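Local structure of S-adenosylmethionine:tRNA ribosyltransferase-isomerase (Thermotoga maritima, 1VKY) at residues B[34-40]-B[52-58]; B[186-190]-B[299-303]. The protein probably transfers and isomerises the ribose moiety of S-adenosylmethionine onto the 7-aminomethyl group of preQ1 in tRNA, giving epoxyqueuosine. One frame throughout, in Å; residues are numbered along the deposited sequence.

Contact 1: residues B[34-40]-B[52-58]; sequences PRDASRL and HRIFREI
D36 and R56 meet through both backbone and side chain. R56 N donates in plane to a lone pair of D36 O (3.0 Å), and R56 NH2 reaches D36 OD1 at 3.1 Å, a salt bridge with a weak, bent hydrogen bond. Carboxylate and guanidinium planes stand 71° apart, so they meet through a single nitrogen and oxygen, not as a flat two-bond pair. R56 CG sits between the backbone N and the carbonyl carbon (chi1 60°), and a bend at chi3 carries the guanidinium across the 35-37 turn, with D36 O over the centre of one face and P34 CG at the edge in plane. F55 N donates to S38 O at 2.8 Å. Beyond it, L40 and R53 form an antiparallel hydrogen-bonded pair, L40 N to R53 O at 2.9 Å and R53 N to L40 O at 2.8 Å; R39 and I54, the adjacent non-hydrogen-bonded pair, send their side chains apart. A water links R39 NE to R53 O, while R39 NH1 is hydrogen-bonded to R333 O.

The apolar part rests on L40, whose two methyls divide the work: CD1 comes obliquely against F55 CD1 (4.0 Å), while CD2 meets I58 CB (4.0 Å). Farther out, E57 OE1 accepts I54 N and pairs with R53 NH1, tying the strand end to the 3-10 turn; R53 also bridges to E60. D36 OD2 is held by T192.

The contact is the open end of the hairpin of strands 39-44 and 49-54, with 3-10 turns flanking both strands. L195 of helix 193-202 covers D36, F55 and I58; A343 and L345 of strand 343-346 back L40, and V300 of strand 298-302 touches F55 and I58.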
loop_
_atom_site.group_PDB
_atom_site.type_symbol
_atom_site.label_atom_id
_atom_site.label_comp_id
_atom_site.label_asym_id
_atom_site.label_seq_id
_atom_site.Cartn_x
_atom_site.Cartn_y
_atom_site.Cartn_z
ATOM N N PRO B 34 -2.773 -0.831 -15.949
ATOM C CA PRO B 34 -1.389 -0.321 -15.775
ATOM C C PRO B 34 -1.341 1.018 -14.999
ATOM O O PRO B 34 -2.345 1.699 -14.882
ATOM C CB PRO B 34 -0.920 -0.104 -17.218
ATOM C CG PRO B 34 -2.174 0.178 -17.964
ATOM C CD PRO B 34 -3.242 -0.701 -17.337
ATOM N N ARG B 35 -0.187 1.364 -14.474
ATOM C CA ARG B 35 -0.068 2.521 -13.574
ATOM C C ARG B 35 -0.415 3.861 -14.244
ATOM O O ARG B 35 -0.893 4.779 -13.590
ATOM C CB ARG B 35 1.327 2.575 -12.983
ATOM C CG ARG B 35 1.697 1.388 -12.090
ATOM C CD ARG B 35 0.893 1.296 -10.800
ATOM N NE ARG B 35 1.503 0.367 -9.844
ATOM N N ASP B 36 -0.248 3.949 -15.554
ATOM C CA ASP B 36 -0.509 5.190 -16.264
ATOM C C ASP B 36 -1.905 5.294 -16.823
ATOM O O ASP B 36 -2.192 6.152 -17.658
ATOM C CB ASP B 36 0.527 5.452 -17.326
ATOM C CG ASP B 36 0.683 4.327 -18.308
ATOM O OD1 ASP B 36 -0.117 3.360 -18.307
ATOM O OD2 ASP B 36 1.628 4.346 -19.120
ATOM N N ALA B 37 -2.778 4.430 -16.314
ATOM C CA ALA B 37 -4.181 4.497 -16.601
ATOM C C ALA B 37 -4.870 5.154 -15.427
ATOM O O ALA B 37 -6.086 5.284 -15.426
ATOM C CB ALA B 37 -4.768 3.092 -16.854
ATOM N N SER B 38 -4.109 5.630 -14.446
ATOM C CA SER B 38 -4.713 6.435 -13.377
ATOM C C SER B 38 -5.218 7.780 -13.958
ATOM O O SER B 38 -4.862 8.156 -15.104
ATOM C CB SER B 38 -3.710 6.624 -12.234
ATOM O OG SER B 38 -2.691 7.517 -12.636
ATOM N N ARG B 39 -6.077 8.473 -13.205
ATOM C CA ARG B 39 -6.549 9.800 -13.596
ATOM C C ARG B 39 -5.437 10.817 -13.366
ATOM O O ARG B 39 -4.550 10.586 -12.548
ATOM C CB ARG B 39 -7.797 10.192 -12.815
ATOM C CG ARG B 39 -8.893 9.215 -13.048
ATOM C CD ARG B 39 -10.190 9.547 -12.353
ATOM N NE ARG B 39 -10.823 10.624 -13.058
ATOM C CZ ARG B 39 -12.040 11.069 -12.818
ATOM N NH1 ARG B 39 -12.789 10.521 -11.866
ATOM N NH2 ARG B 39 -12.500 12.088 -13.546
ATOM N N LEU B 40 -5.441 11.879 -14.171
ATOM C CA LEU B 40 -4.500 13.001 -14.051
ATOM C C LEU B 40 -5.319 14.261 -14.152
ATOM O O LEU B 40 -5.828 14.567 -15.231
ATOM C CB LEU B 40 -3.452 12.980 -15.186
ATOM C CG LEU B 40 -2.420 14.119 -15.280
ATOM C CD1 LEU B 40 -1.477 14.087 -14.096
ATOM C CD2 LEU B 40 -1.619 14.114 -16.561
ATOM N N HIS B 52 -9.355 17.319 -16.827
ATOM C CA HIS B 52 -9.466 15.966 -16.280
ATOM C C HIS B 52 -9.033 14.957 -17.344
ATOM O O HIS B 52 -9.741 14.743 -18.305
ATOM C CB HIS B 52 -10.908 15.749 -15.846
ATOM C CG HIS B 52 -11.360 16.772 -14.863
ATOM N ND1 HIS B 52 -11.018 16.717 -13.532
ATOM C CD2 HIS B 52 -12.035 17.930 -15.034
ATOM C CE1 HIS B 52 -11.510 17.776 -12.913
ATOM N NE2 HIS B 52 -12.128 18.529 -13.803
ATOM N N ARG B 53 -7.863 14.346 -17.136
ATOM C CA ARG B 53 -7.178 13.528 -18.146
ATOM C C ARG B 53 -6.814 12.180 -17.512
ATOM O O ARG B 53 -7.268 11.882 -16.399
ATOM C CB ARG B 53 -5.931 14.259 -18.666
ATOM C CG ARG B 53 -6.292 15.614 -19.294
ATOM C CD ARG B 53 -7.076 15.481 -20.658
ATOM N NE ARG B 53 -6.068 15.873 -21.562
ATOM C CZ ARG B 53 -5.611 15.224 -22.566
ATOM N NH1 ARG B 53 -6.152 14.133 -23.046
ATOM N NH2 ARG B 53 -4.629 15.785 -23.183
ATOM N N ILE B 54 -6.066 11.385 -18.276
ATOM C CA ILE B 54 -5.501 10.110 -17.866
ATOM C C ILE B 54 -3.999 10.262 -17.884
ATOM O O ILE B 54 -3.475 11.003 -18.715
ATOM C CB ILE B 54 -5.924 8.988 -18.863
ATOM C CG1 ILE B 54 -7.429 8.831 -18.856
ATOM C CG2 ILE B 54 -5.249 7.670 -18.553
ATOM C CD1 ILE B 54 -8.005 8.640 -17.498
ATOM N N PHE B 55 -3.303 9.547 -16.994
ATOM C CA PHE B 55 -1.896 9.795 -16.769
ATOM C C PHE B 55 -1.041 9.723 -18.019
ATOM O O PHE B 55 -0.144 10.549 -18.200
ATOM C CB PHE B 55 -1.281 8.902 -15.677
ATOM C CG PHE B 55 0.018 9.468 -15.144
ATOM C CD1 PHE B 55 0.012 10.392 -14.131
ATOM C CD2 PHE B 55 1.221 9.123 -15.707
ATOM C CE1 PHE B 55 1.204 10.947 -13.683
ATOM C CE2 PHE B 55 2.390 9.664 -15.280
ATOM C CZ PHE B 55 2.393 10.595 -14.271
ATOM N N ARG B 56 -1.276 8.730 -18.868
ATOM C CA ARG B 56 -0.431 8.550 -20.067
ATOM C C ARG B 56 -0.502 9.751 -21.011
ATOM O O ARG B 56 0.401 9.964 -21.812
ATOM C CB ARG B 56 -0.813 7.282 -20.820
ATOM C CG ARG B 56 -2.252 7.257 -21.321
ATOM C CD ARG B 56 -2.626 5.994 -22.115
ATOM N NE ARG B 56 -2.271 4.781 -21.380
ATOM C CZ ARG B 56 -3.120 3.963 -20.754
ATOM N NH1 ARG B 56 -4.446 4.177 -20.759
ATOM N NH2 ARG B 56 -2.623 2.907 -20.110
ATOM N N GLU B 57 -1.556 10.558 -20.882
ATOM C CA GLU B 57 -1.724 11.832 -21.643
ATOM C C GLU B 57 -0.863 13.011 -21.140
ATOM O O GLU B 57 -0.902 14.123 -21.688
ATOM C CB GLU B 57 -3.211 12.198 -21.637
ATOM C CG GLU B 57 -4.039 11.187 -22.408
ATOM C CD GLU B 57 -5.532 11.264 -22.138
ATOM O OE1 GLU B 57 -5.980 11.797 -21.109
ATOM O OE2 GLU B 57 -6.280 10.756 -22.972
ATOM N N ILE B 58 -0.037 12.756 -20.122
ATOM C CA ILE B 58 0.933 13.751 -19.647
ATOM C C ILE B 58 1.850 14.192 -20.747
ATOM O O ILE B 58 2.248 15.343 -20.773
ATOM C CB ILE B 58 1.764 13.223 -18.424
ATOM C CG1 ILE B 58 2.511 14.382 -17.734
ATOM C CG2 ILE B 58 2.731 12.090 -18.825
ATOM C CD1 ILE B 58 3.017 14.018 -16.385
HETATM O O HOH W 1 -9.393 12.761 -14.812
#

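Contact 2: residues B[186-190]-B[299-303]; sequences TAGLH and LVTNF
H190 NE2 donates to N302 OD1 at 3.0 Å, a fairly straight bond (157° at the hydrogen) with the oxygen in the plane of the imidazole and the donor tilted slightly from the amide plane. N302 OD1 comes to the ring's edge, with the amide plane turned 72° from the ring. N302 CG lies beside the backbone N (chi1 -65°), which swings the amide from the strand across to the 3-10 turn. The other half of the amide points at T186: N302 ND2 gives OG1 a weak bond of 3.2 Å, while that hydroxyl is also hydrogen-bonded to S339 O. On the far side of the imidazole, H190 ND1 is hydrogen-bonded to S38 OG; both ring nitrogens are thus engaged in a buried setting. An alanine in place of N302 would probably leave H190 NE2 without its acceptor, the ring then held on its ND1 side by S38, and cost T186 OG1 its weak donor. Beside the polar pairs, A187 CB packs on the strand backbone, 4.0 Å from T301 CA.

Backbone N of T186, A187 and N302, together with T301 OG1, hydrogen-bond an unidentified molecule probably left from crystallisation; T301 OG1 also bonds H304 NE2. A turn set against the end of an interior strand of the mixed sheet, with main-chain N-H groups from both sides meeting one molecule, is consistent with a ligand pocket.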
loop_
_atom_site.group_PDB
_atom_site.type_symbol
_atom_site.label_atom_id
_atom_site.label_comp_id
_atom_site.label_asym_id
_atom_site.label_seq_id
_atom_site.Cartn_x
_atom_site.Cartn_y
_atom_site.Cartn_z
ATOM N N THR B 186 6.049 8.002 -3.984
ATOM C CA THR B 186 5.405 7.187 -4.984
ATOM C C THR B 186 4.770 7.904 -6.209
ATOM O O THR B 186 4.210 7.206 -7.024
ATOM C CB THR B 186 4.276 6.295 -4.351
ATOM O OG1 THR B 186 3.197 7.125 -3.868
ATOM C CG2 THR B 186 4.757 5.454 -3.138
ATOM N N ALA B 187 4.818 9.235 -6.355
ATOM C CA ALA B 187 4.211 9.898 -7.569
ATOM C C ALA B 187 4.796 9.363 -8.887
ATOM O O ALA B 187 4.084 9.203 -9.873
ATOM C CB ALA B 187 4.323 11.437 -7.495
ATOM N N GLY B 188 6.096 9.060 -8.860
ATOM C CA GLY B 188 6.837 8.446 -9.961
ATOM C C GLY B 188 6.311 7.112 -10.452
ATOM O O GLY B 188 6.546 6.745 -11.577
ATOM N N LEU B 189 5.595 6.396 -9.607
ATOM C CA LEU B 189 5.119 5.060 -9.950
ATOM C C LEU B 189 3.993 5.078 -10.985
ATOM O O LEU B 189 3.694 4.039 -11.539
ATOM C CB LEU B 189 4.661 4.310 -8.692
ATOM C CG LEU B 189 5.787 3.978 -7.692
ATOM C CD1 LEU B 189 5.297 2.939 -6.725
ATOM C CD2 LEU B 189 7.091 3.508 -8.361
ATOM N N HIS B 190 3.387 6.248 -11.241
ATOM C CA HIS B 190 2.493 6.423 -12.394
ATOM C C HIS B 190 3.221 6.339 -13.742
ATOM O O HIS B 190 2.599 6.021 -14.745
ATOM C CB HIS B 190 1.762 7.758 -12.328
ATOM C CG HIS B 190 0.966 7.963 -11.079
ATOM N ND1 HIS B 190 -0.321 7.488 -10.934
ATOM C CD2 HIS B 190 1.243 8.661 -9.953
ATOM C CE1 HIS B 190 -0.794 7.866 -9.756
ATOM N NE2 HIS B 190 0.141 8.566 -9.131
ATOM N N LEU B 299 4.937 20.546 -11.611
ATOM C CA LEU B 299 4.964 19.570 -10.505
ATOM C C LEU B 299 3.977 18.427 -10.793
ATOM O O LEU B 299 2.825 18.711 -11.080
ATOM C CB LEU B 299 4.607 20.250 -9.172
ATOM C CG LEU B 299 4.364 19.326 -7.935
ATOM C CD1 LEU B 299 5.599 18.510 -7.687
ATOM C CD2 LEU B 299 4.041 20.056 -6.718
ATOM N N VAL B 300 4.461 17.172 -10.772
ATOM C CA VAL B 300 3.565 15.978 -10.722
ATOM C C VAL B 300 3.552 15.417 -9.297
ATOM O O VAL B 300 4.610 15.158 -8.683
ATOM C CB VAL B 300 4.062 14.873 -11.666
ATOM C CG1 VAL B 300 3.153 13.677 -11.651
ATOM C CG2 VAL B 300 4.256 15.401 -13.070
ATOM N N THR B 301 2.358 15.200 -8.778
ATOM C CA THR B 301 2.199 14.772 -7.408
ATOM C C THR B 301 0.855 14.057 -7.183
ATOM O O THR B 301 -0.053 14.150 -7.989
ATOM C CB THR B 301 2.328 15.993 -6.497
ATOM O OG1 THR B 301 2.310 15.583 -5.113
ATOM C CG2 THR B 301 1.139 16.931 -6.656
ATOM N N ASN B 302 0.748 13.349 -6.061
ATOM C CA ASN B 302 -0.510 12.681 -5.691
ATOM C C ASN B 302 -1.487 13.651 -5.088
ATOM O O ASN B 302 -1.199 14.837 -4.937
ATOM C CB ASN B 302 -0.226 11.507 -4.725
ATOM C CG ASN B 302 0.606 10.375 -5.373
ATOM O OD1 ASN B 302 0.570 10.158 -6.588
ATOM N ND2 ASN B 302 1.360 9.668 -4.542
ATOM N N PHE B 303 -2.695 13.146 -4.820
ATOM C CA PHE B 303 -3.707 13.860 -4.041
ATOM C C PHE B 303 -3.470 13.618 -2.555
ATOM O O PHE B 303 -3.477 12.478 -2.110
ATOM C CB PHE B 303 -5.097 13.419 -4.468
ATOM C CG PHE B 303 -5.539 14.046 -5.737
ATOM C CD1 PHE B 303 -5.258 13.483 -6.927
ATOM C CD2 PHE B 303 -6.214 15.254 -5.712
ATOM C CE1 PHE B 303 -5.690 14.078 -8.111
ATOM C CE2 PHE B 303 -6.617 15.868 -6.854
ATOM C CZ PHE B 303 -6.365 15.275 -8.069
#

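From the N terminus, contact 1 comes first and closes a short loop, the hairpin of strands 39-44 and 49-54 with only 11 residues between its segments. Contact 2 follows in series, neither nested in nor crossing the first, and spans 108 residues to bring the turn before helix 193-202 against strand 298-302. Their centres lie about 11 Å apart and they touch: the F55 and H190 rings meet with planes about 20° apart, and D36 CB lies 3.4 Å from H190 O. Segment 186-190 therefore packs against contact 1 as well as against 299-303, joining the edge hairpin to an interior strand of the same sheet, with strand 343-346 lying between 39-44 and 298-302.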